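Side-chain contacts in toll-receptor-related 2 (Hydra vulgaris, PDB 4W8H), which probably relays receptor signals inside the cell through its Toll/interleukin receptor (TIR) domain, the part of this transmembrane protein that the chain represents: residues 7-12 with 17-22; 77-82 with 98-103; 88-93 with 120-125. All blocks are in the same frame, centred on the assembly; numbering follows the deposited sequence. Where two conformers were deposited one is given.

Interaction 1 (7-12 with 17-22); sequences VNICYA and EWVINT
Two first torsions put V19 over the ring of Y11. In Y11, chi1 of 71° sets CG between the backbone N and the carbonyl carbon, which lays the ring alongside the passing helix; in V19, chi1 of 169° turns CG1 opposite the backbone N and aims it at the ring. The result is a CH-pi contact: V19 CG1 stands 3.8 Å from the centroid of the Y11 ring and only 13° off its normal, so the methyl sits over the middle of the face. The second branch serves the base of the same side chain, V19 CG2 lying 3.8 Å from Y11 CB, and the valine thus straddles the tyrosine from CB to ring. V19 CG1 has a further neighbour in I9 CG2, 3.7 Å away, where the two side chains lie alongside, pointing against each other. One methyl therefore bridges two residues of segment 7-12, I9 and Y11, that point to the same side. The oxygen of Y11 reaches farther along the helix, with OH 4.1 Å from I20 CD1. No hydrogen bond joins the two segments, but the buried hydroxyl is satisfied by N37 OD1, which holds the far end of the ring while V19 covers its face. The backbones approach most closely at Y11 and V19, whose CA atoms are 7.5 Å apart. The segments 7-12 and 17-22 belong to the first beta-alpha-beta crossover, in which strand 5-10 leads into helix 16-29 and on to strand 34-35. I9 packs on L23 and L27 of helix 16-29, while I9 on I62 and Y11 on V64 join the same cluster to strand 58-65, next to strand 5-10 in the parallel sheet.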
loop_
_atom_site.group_PDB
_atom_site.type_symbol
_atom_site.label_atom_id
_atom_site.label_comp_id
_atom_site.label_asym_id
_atom_site.label_seq_id
_atom_site.Cartn_x
_atom_site.Cartn_y
_atom_site.Cartn_z
ATOM N N VAL A 7 -8.396 1.039 -2.470
ATOM C CA VAL A 7 -7.094 0.958 -1.817
ATOM C C VAL A 7 -6.426 2.295 -1.744
ATOM O O VAL A 7 -6.590 3.136 -2.621
ATOM C CB VAL A 7 -6.101 0.002 -2.506
ATOM C CG1 VAL A 7 -6.538 -1.394 -2.357
ATOM C CG2 VAL A 7 -5.896 0.354 -3.957
ATOM N N ASN A 8 -5.693 2.468 -0.653
ATOM C CA ASN A 8 -4.773 3.545 -0.483
ATOM C C ASN A 8 -3.347 2.992 -0.623
ATOM O O ASN A 8 -3.091 1.867 -0.260
ATOM C CB ASN A 8 -4.995 4.067 0.937
ATOM C CG ASN A 8 -3.950 4.947 1.396
ATOM O OD1 ASN A 8 -3.520 5.825 0.663
ATOM N ND2 ASN A 8 -3.502 4.751 2.637
ATOM N N ILE A 9 -2.441 3.784 -1.178
ATOM C CA ILE A 9 -1.077 3.282 -1.390
ATOM C C ILE A 9 -0.155 4.034 -0.494
ATOM O O ILE A 9 -0.004 5.244 -0.612
ATOM C CB ILE A 9 -0.603 3.503 -2.826
ATOM C CG1 ILE A 9 -1.697 3.147 -3.841
ATOM C CG2 ILE A 9 0.732 2.725 -3.072
ATOM C CD1 ILE A 9 -2.034 1.725 -3.914
ATOM N N CYS A 10 0.484 3.305 0.381
ATOM C CA CYS A 10 1.459 3.877 1.297
ATOM C C CYS A 10 2.882 3.453 0.868
ATOM O O CYS A 10 3.168 2.251 0.788
ATOM C CB CYS A 10 1.186 3.376 2.714
ATOM S SG CYS A 10 2.326 4.033 3.908
ATOM N N TYR A 11 3.741 4.417 0.550
ATOM C CA TYR A 11 5.036 4.136 -0.095
ATOM C C TYR A 11 5.983 5.296 0.151
ATOM O O TYR A 11 5.553 6.425 0.385
ATOM C CB TYR A 11 4.851 3.916 -1.609
ATOM C CG TYR A 11 4.518 5.177 -2.372
ATOM C CD1 TYR A 11 3.231 5.733 -2.316
ATOM C CD2 TYR A 11 5.481 5.867 -3.077
ATOM C CE1 TYR A 11 2.944 6.903 -2.943
ATOM C CE2 TYR A 11 5.200 7.023 -3.746
ATOM C CZ TYR A 11 3.913 7.571 -3.652
ATOM O OH TYR A 11 3.632 8.769 -4.288
ATOM N N ALA A 12 7.264 5.007 0.091
ATOM C CA ALA A 12 8.306 6.019 0.198
ATOM C C ALA A 12 8.544 6.706 -1.143
ATOM O O ALA A 12 8.504 6.073 -2.196
ATOM C CB ALA A 12 9.598 5.388 0.678
ATOM N N GLU A 17 8.761 5.725 -8.748
ATOM C CA GLU A 17 8.708 5.316 -10.155
ATOM C C GLU A 17 7.856 4.055 -10.347
ATOM O O GLU A 17 6.909 4.046 -11.155
ATOM C CB GLU A 17 10.113 5.138 -10.754
ATOM C CG GLU A 17 10.144 4.910 -12.269
ATOM C CD GLU A 17 11.590 4.719 -12.839
ATOM O OE1 GLU A 17 12.538 4.598 -12.039
ATOM O OE2 GLU A 17 11.777 4.705 -14.075
ATOM N N TRP A 18 8.185 2.984 -9.616
ATOM C CA TRP A 18 7.438 1.723 -9.740
ATOM C C TRP A 18 6.038 1.912 -9.188
ATOM O O TRP A 18 5.055 1.461 -9.765
ATOM C CB TRP A 18 8.154 0.600 -8.994
ATOM C CG TRP A 18 7.520 -0.738 -9.134
ATOM C CD1 TRP A 18 7.754 -1.663 -10.120
ATOM C CD2 TRP A 18 6.602 -1.331 -8.236
ATOM N NE1 TRP A 18 7.014 -2.785 -9.896
ATOM C CE2 TRP A 18 6.314 -2.627 -8.730
ATOM C CE3 TRP A 18 6.013 -0.921 -7.034
ATOM C CZ2 TRP A 18 5.430 -3.506 -8.074
ATOM C CZ3 TRP A 18 5.151 -1.810 -6.360
ATOM C CH2 TRP A 18 4.850 -3.080 -6.905
ATOM N N VAL A 19 5.903 2.626 -8.079
ATOM C CA VAL A 19 4.581 2.770 -7.479
ATOM C C VAL A 19 3.617 3.478 -8.396
ATOM O O VAL A 19 2.488 3.012 -8.575
ATOM C CB VAL A 19 4.663 3.426 -6.084
ATOM C CG1 VAL A 19 3.219 3.798 -5.615
ATOM C CG2 VAL A 19 5.344 2.479 -5.113
ATOM N N ILE A 20 4.026 4.594 -8.992
ATOM C CA ILE A 20 3.093 5.344 -9.800
ATOM C C ILE A 20 2.951 4.718 -11.189
ATOM O O ILE A 20 1.827 4.523 -11.690
ATOM C CB ILE A 20 3.519 6.797 -9.914
ATOM C CG1 ILE A 20 3.522 7.453 -8.529
ATOM C CG2 ILE A 20 2.595 7.545 -10.881
ATOM C CD1 ILE A 20 2.166 7.580 -7.906
ATOM N N ASN A 21 4.078 4.396 -11.828
ATOM C CA ASN A 21 4.014 3.967 -13.215
ATOM C C ASN A 21 3.645 2.534 -13.412
ATOM O O ASN A 21 3.187 2.182 -14.514
ATOM C CB ASN A 21 5.350 4.262 -13.918
ATOM C CG ASN A 21 5.690 5.718 -13.900
ATOM O OD1 ASN A 21 6.737 6.115 -13.401
ATOM N ND2 ASN A 21 4.782 6.534 -14.395
ATOM N N THR A 22 3.866 1.692 -12.401
ATOM C CA THR A 22 3.511 0.274 -12.503
ATOM C C THR A 22 2.320 -0.070 -11.632
ATOM O O THR A 22 1.284 -0.488 -12.144
ATOM C CB THR A 22 4.734 -0.627 -12.226
ATOM O OG1 THR A 22 5.758 -0.354 -13.188
ATOM C CG2 THR A 22 4.348 -2.116 -12.296
#

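Interaction 2 (77-82 with 98-103); sequences KTLQIG and PYFLNH
F100 turns the edge of its ring to L79: L79 CD2 lies near the ring plane, 3.8 Å from F100 CE1 and 4.0 Å from F100 CZ. The leucine and the phenylalanine meet end-on from facing segments, and L79 gets there because its CG is anti to the backbone N (chi1 177°), which extends the branch away from the helix. The same methyl, L79 CD2, also meets L101 CD1 at 4.0 Å, so consecutive residues of the 3-10 segment 99-101 share one leucine branch. Nearer the surface, Q80 bends at chi2 and brings NE2 to 3.6 Å from F100 CZ. Its amide is inclined 66° to the ring and the approach is oblique. The amide nitrogen donates to D76 OD1, one turn earlier in the helix, which helps to hold it beside the ring. Deeper in, L79 rests on V63 and L101 on M65, both of strand 58-65. The contact thus lays the connection between strands 87-91 and 107-108 against helix 73-82, which itself links strands 58-65 and 87-91, as expected for successive crossovers on one face of the flavodoxin-like TIR fold.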
loop_
_atom_site.group_PDB
_atom_site.type_symbol
_atom_site.label_atom_id
_atom_site.label_comp_id
_atom_site.label_asym_id
_atom_site.label_seq_id
_atom_site.Cartn_x
_atom_site.Cartn_y
_atom_site.Cartn_z
ATOM N N LYS A 77 3.938 6.263 10.327
ATOM C CA LYS A 77 2.710 6.713 10.984
ATOM C C LYS A 77 1.505 6.088 10.299
ATOM O O LYS A 77 0.553 5.660 10.943
ATOM C CB LYS A 77 2.639 8.232 10.911
ATOM C CG LYS A 77 3.562 8.992 11.878
ATOM C CD LYS A 77 3.633 10.477 11.502
ATOM C CE LYS A 77 4.360 11.304 12.542
ATOM N NZ LYS A 77 3.402 12.088 13.358
ATOM N N THR A 78 1.561 6.023 8.973
ATOM C CA THR A 78 0.475 5.432 8.227
ATOM C C THR A 78 0.334 3.959 8.542
ATOM O O THR A 78 -0.769 3.455 8.743
ATOM C CB THR A 78 0.697 5.591 6.716
ATOM O OG1 THR A 78 0.859 6.984 6.405
ATOM C CG2 THR A 78 -0.424 5.003 5.942
ATOM N N LEU A 79 1.467 3.264 8.601
ATOM C CA LEU A 79 1.444 1.853 8.905
ATOM C C LEU A 79 0.848 1.582 10.279
ATOM O O LEU A 79 0.069 0.646 10.455
ATOM C CB LEU A 79 2.856 1.247 8.796
ATOM C CG LEU A 79 3.061 -0.234 9.159
ATOM C CD1 LEU A 79 2.196 -1.166 8.365
ATOM C CD2 LEU A 79 4.502 -0.589 8.897
ATOM N N GLN A 80 1.268 2.363 11.270
ATOM C CA GLN A 80 0.748 2.146 12.621
ATOM C C GLN A 80 -0.783 2.240 12.661
ATOM O O GLN A 80 -1.449 1.391 13.275
ATOM C CB GLN A 80 1.365 3.146 13.617
ATOM C CG GLN A 80 2.867 3.031 13.836
ATOM C CD GLN A 80 3.315 1.664 14.272
ATOM O OE1 GLN A 80 2.647 0.991 15.066
ATOM N NE2 GLN A 80 4.473 1.237 13.757
ATOM N N ILE A 81 -1.357 3.229 12.002
ATOM C CA ILE A 81 -2.812 3.327 11.956
ATOM C C ILE A 81 -3.388 2.214 11.060
ATOM O O ILE A 81 -4.421 1.609 11.376
ATOM C CB ILE A 81 -3.254 4.730 11.534
ATOM C CG1 ILE A 81 -2.656 5.745 12.537
ATOM C CG2 ILE A 81 -4.772 4.808 11.507
ATOM C CD1 ILE A 81 -2.486 7.132 11.996
ATOM N N GLY A 82 -2.687 1.890 9.975
ATOM C CA GLY A 82 -3.135 0.831 9.073
ATOM C C GLY A 82 -3.284 -0.533 9.733
ATOM O O GLY A 82 -4.167 -1.298 9.350
ATOM N N PRO A 98 10.159 -5.218 9.996
ATOM C CA PRO A 98 10.067 -5.110 11.459
ATOM C C PRO A 98 9.348 -6.258 12.120
ATOM O O PRO A 98 8.525 -6.949 11.484
ATOM C CB PRO A 98 9.324 -3.777 11.683
ATOM C CG PRO A 98 8.643 -3.502 10.425
ATOM C CD PRO A 98 9.471 -4.111 9.315
ATOM N N TYR A 99 9.666 -6.428 13.405
ATOM C CA TYR A 99 9.185 -7.568 14.146
ATOM C C TYR A 99 7.666 -7.705 14.053
ATOM O O TYR A 99 7.159 -8.818 14.005
ATOM C CB TYR A 99 9.652 -7.486 15.604
ATOM C CG TYR A 99 8.928 -6.457 16.411
ATOM C CD1 TYR A 99 9.307 -5.127 16.368
ATOM C CD2 TYR A 99 7.846 -6.816 17.214
ATOM C CE1 TYR A 99 8.629 -4.177 17.100
ATOM C CE2 TYR A 99 7.161 -5.879 17.936
ATOM C CZ TYR A 99 7.553 -4.557 17.876
ATOM O OH TYR A 99 6.875 -3.626 18.616
ATOM N N PHE A 100 6.926 -6.595 14.072
ATOM C CA PHE A 100 5.464 -6.669 14.119
ATOM C C PHE A 100 4.855 -7.039 12.775
ATOM O O PHE A 100 3.675 -7.365 12.694
ATOM C CB PHE A 100 4.846 -5.372 14.688
ATOM C CG PHE A 100 5.178 -4.144 13.896
ATOM C CD1 PHE A 100 4.413 -3.780 12.812
ATOM C CD2 PHE A 100 6.288 -3.370 14.219
ATOM C CE1 PHE A 100 4.721 -2.650 12.076
ATOM C CE2 PHE A 100 6.605 -2.233 13.474
ATOM C CZ PHE A 100 5.812 -1.876 12.403
ATOM N N LEU A 101 5.685 -7.094 11.730
ATOM C CA LEU A 101 5.277 -7.595 10.422
ATOM C C LEU A 101 5.906 -8.931 10.064
ATOM O O LEU A 101 5.615 -9.450 8.979
ATOM C CB LEU A 101 5.618 -6.593 9.333
ATOM C CG LEU A 101 4.855 -5.294 9.331
ATOM C CD1 LEU A 101 5.292 -4.479 8.114
ATOM C CD2 LEU A 101 3.344 -5.525 9.332
ATOM N N ASN A 102 6.684 -9.513 10.982
ATOM C CA ASN A 102 7.477 -10.712 10.656
ATOM C C ASN A 102 6.670 -12.004 10.678
ATOM O O ASN A 102 7.209 -13.090 10.429
ATOM C CB ASN A 102 8.744 -10.830 11.537
ATOM C CG ASN A 102 8.464 -11.298 12.992
ATOM O OD1 ASN A 102 7.320 -11.572 13.390
ATOM N ND2 ASN A 102 9.545 -11.414 13.782
ATOM N N HIS A 103 5.391 -11.883 10.987
ATOM C CA HIS A 103 4.481 -13.012 10.954
ATOM C C HIS A 103 3.211 -12.672 10.187
ATOM O O HIS A 103 2.156 -13.214 10.454
ATOM C CB HIS A 103 4.186 -13.549 12.369
ATOM C CG HIS A 103 3.753 -12.509 13.361
ATOM N ND1 HIS A 103 4.640 -11.663 13.995
ATOM C CD2 HIS A 103 2.534 -12.221 13.876
ATOM C CE1 HIS A 103 3.982 -10.876 14.831
ATOM N NE2 HIS A 103 2.703 -11.196 14.780
#

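Interaction 3 (88-93 with 120-125)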
loop_
_atom_site.group_PDB
_atom_site.type_symbol
_atom_site.label_atom_id
_atom_site.label_comp_id
_atom_site.label_asym_id
_atom_site.label_seq_id
_atom_site.Cartn_x
_atom_site.Cartn_y
_atom_site.Cartn_z
ATOM N N ILE A 88 -2.417 -4.619 2.881
ATOM C CA ILE A 88 -1.867 -5.575 1.920
ATOM C C ILE A 88 -0.395 -5.271 1.783
ATOM O O ILE A 88 -0.031 -4.305 1.109
ATOM C CB ILE A 88 -2.550 -5.453 0.544
ATOM C CG1 ILE A 88 -4.046 -5.694 0.648
ATOM C CG2 ILE A 88 -1.901 -6.443 -0.418
ATOM C CD1 ILE A 88 -4.777 -5.378 -0.613
ATOM N N PRO A 89 0.474 -6.017 2.473
ATOM C CA PRO A 89 1.907 -5.738 2.360
ATOM C C PRO A 89 2.469 -6.354 1.074
ATOM O O PRO A 89 2.178 -7.518 0.736
ATOM C CB PRO A 89 2.506 -6.464 3.555
ATOM C CG PRO A 89 1.355 -7.080 4.358
ATOM C CD PRO A 89 0.185 -7.077 3.456
ATOM N N ILE A 90 3.238 -5.515 0.376
ATOM C CA ILE A 90 4.003 -5.915 -0.791
ATOM C C ILE A 90 5.475 -5.809 -0.455
ATOM O O ILE A 90 5.944 -4.738 -0.026
ATOM C CB ILE A 90 3.724 -5.013 -1.994
ATOM C CG1 ILE A 90 2.271 -5.201 -2.457
ATOM C CG2 ILE A 90 4.709 -5.356 -3.151
ATOM C CD1 ILE A 90 1.843 -4.205 -3.508
ATOM N N LEU A 91 6.240 -6.892 -0.643
ATOM C CA LEU A 91 7.697 -6.786 -0.541
ATOM C C LEU A 91 8.215 -6.388 -1.895
ATOM O O LEU A 91 8.330 -7.224 -2.800
ATOM C CB LEU A 91 8.351 -8.070 -0.037
ATOM C CG LEU A 91 9.850 -7.954 0.279
ATOM C CD1 LEU A 91 10.136 -7.121 1.498
ATOM C CD2 LEU A 91 10.472 -9.332 0.424
ATOM N N TYR A 92 8.479 -5.097 -2.052
ATOM C CA TYR A 92 8.889 -4.538 -3.340
ATOM C C TYR A 92 10.401 -4.673 -3.510
ATOM O O TYR A 92 10.872 -5.017 -4.586
ATOM C CB TYR A 92 8.393 -3.082 -3.474
ATOM C CG TYR A 92 9.012 -2.345 -4.629
ATOM C CD1 TYR A 92 8.990 -2.855 -5.920
ATOM C CD2 TYR A 92 9.697 -1.153 -4.402
ATOM C CE1 TYR A 92 9.641 -2.166 -6.963
ATOM C CE2 TYR A 92 10.329 -0.468 -5.432
ATOM C CZ TYR A 92 10.337 -1.003 -6.690
ATOM O OH TYR A 92 10.992 -0.308 -7.663
ATOM N N ARG A 93 11.141 -4.300 -2.484
ATOM C CA ARG A 93 12.596 -4.468 -2.451
ATOM C C ARG A 93 12.985 -5.169 -1.162
ATOM O O ARG A 93 12.399 -4.870 -0.141
ATOM C CB ARG A 93 13.294 -3.121 -2.556
ATOM C CG ARG A 93 13.147 -2.441 -3.905
ATOM C CD ARG A 93 13.309 -0.895 -3.763
ATOM N NE ARG A 93 14.570 -0.560 -3.159
ATOM C CZ ARG A 93 14.835 0.506 -2.418
ATOM N NH1 ARG A 93 13.888 1.410 -2.109
ATOM N NH2 ARG A 93 16.081 0.636 -1.968
ATOM N N ARG A 120 -2.476 -11.223 -10.183
ATOM C CA ARG A 120 -3.660 -12.025 -9.902
ATOM C C ARG A 120 -3.968 -12.015 -8.405
ATOM O O ARG A 120 -5.099 -11.834 -7.981
ATOM C CB ARG A 120 -3.437 -13.461 -10.388
ATOM C CG ARG A 120 -4.562 -14.435 -10.089
ATOM C CD ARG A 120 -4.059 -15.883 -10.294
ATOM N NE ARG A 120 -3.137 -16.328 -9.235
ATOM C CZ ARG A 120 -2.592 -17.546 -9.162
ATOM N NH1 ARG A 120 -1.780 -17.840 -8.160
ATOM N NH2 ARG A 120 -2.851 -18.482 -10.073
ATOM N N ASN A 121 -2.944 -12.261 -7.615
ATOM C CA ASN A 121 -3.142 -12.325 -6.174
ATOM C C ASN A 121 -3.530 -10.976 -5.579
ATOM O O ASN A 121 -4.422 -10.887 -4.733
ATOM C CB ASN A 121 -1.871 -12.837 -5.480
ATOM C CG ASN A 121 -1.585 -14.307 -5.767
ATOM O OD1 ASN A 121 -2.428 -15.047 -6.283
ATOM N ND2 ASN A 121 -0.376 -14.722 -5.435
ATOM N N LEU A 122 -2.861 -9.926 -6.024
ATOM C CA LEU A 122 -3.159 -8.593 -5.535
ATOM C C LEU A 122 -4.604 -8.212 -5.868
ATOM O O LEU A 122 -5.376 -7.779 -5.001
ATOM C CB LEU A 122 -2.182 -7.598 -6.158
ATOM C CG LEU A 122 -2.392 -6.140 -5.773
ATOM C CD1 LEU A 122 -2.283 -5.915 -4.236
ATOM C CD2 LEU A 122 -1.387 -5.239 -6.459
ATOM N N PHE A 123 -4.978 -8.362 -7.133
ATOM C CA PHE A 123 -6.301 -7.924 -7.538
ATOM C C PHE A 123 -7.369 -8.775 -6.854
ATOM O O PHE A 123 -8.430 -8.278 -6.492
ATOM C CB PHE A 123 -6.472 -8.016 -9.053
ATOM C CG PHE A 123 -5.612 -7.082 -9.851
ATOM C CD1 PHE A 123 -4.908 -6.032 -9.295
ATOM C CD2 PHE A 123 -5.419 -7.348 -11.172
ATOM C CE1 PHE A 123 -4.100 -5.222 -10.052
ATOM C CE2 PHE A 123 -4.616 -6.536 -11.950
ATOM C CZ PHE A 123 -3.946 -5.476 -11.388
ATOM N N ARG A 124 -7.128 -10.062 -6.669
ATOM C CA ARG A 124 -8.092 -10.940 -6.012
ATOM C C ARG A 124 -8.356 -10.486 -4.581
ATOM O O ARG A 124 -9.496 -10.500 -4.105
ATOM C CB ARG A 124 -7.567 -12.378 -6.054
ATOM C CG ARG A 124 -8.511 -13.408 -5.496
ATOM C CD ARG A 124 -7.785 -14.717 -5.330
ATOM N NE ARG A 124 -7.441 -15.347 -6.602
ATOM C CZ ARG A 124 -6.234 -15.802 -6.947
ATOM N NH1 ARG A 124 -6.113 -16.379 -8.123
ATOM N NH2 ARG A 124 -5.167 -15.722 -6.148
ATOM N N ASP A 125 -7.296 -10.106 -3.883
ATOM C CA ASP A 125 -7.488 -9.685 -2.511
ATOM C C ASP A 125 -8.285 -8.397 -2.429
ATOM O O ASP A 125 -9.183 -8.238 -1.569
ATOM C CB ASP A 125 -6.200 -9.525 -1.724
ATOM C CG ASP A 125 -6.479 -9.339 -0.244
ATOM O OD1 ASP A 125 -6.989 -10.281 0.379
ATOM O OD2 ASP A 125 -6.265 -8.256 0.286
#
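I88 meets L122 and D125 where the last helix of the flavodoxin-like fold packs against a face of the parallel sheet. The axis of helix 120-125 runs nearly antiparallel to strand 88-91, at 167°, and comes within 10.7 Å of it. Along the helix, N121 first places its side chain on L107 of the outermost strand 107-108. L122 follows and also touches L107, but its branches divide between two residues of strand 87-91. L122 CD1 lies 3.9 Å from I88 CG2, the side chains crossing at about a right angle, while L122 CD2 makes a looser approach to I90 CD1 at 4.5 Å. One turn on, D125 closes the contact, its side chain heading against that of I88. A chi1 of -169° swings the carboxylate opposite the backbone N, toward the longer branch of I88. The charge finds its polar partners elsewhere: OD2 hydrogen-bonds a polar side chain of the bound peptide and makes a long, weak ion pair with R60 NE. Across the contact the same oxygen lies against I88, with D125 OD2 3.4 Å from both I88 CG1 and I88 CD1.

How the interactions relate
Interactions 1 and 3 are buried and belong to one face of the sheet, the face covered by helices 16-29 and 115-127; interaction 2 is partly buried, on the other face, and reaches the surface. The two core contacts meet directly through W18 and Y92, whose rings stack, and both reach I62 of strand 58-65. C10, facing the opposite side of strand 5-10, packs on T78 and so joins interaction 1 to interaction 2, although their centres lie about 18 Å apart. None has a hydrogen bond across its segments. Chemistry follows place: methyl over ring face in interaction 1, methyl at a ring edge with the exposed Q80 amide at its outer border in interaction 2, and aliphatic packing ending at a carboxylate in interaction 3.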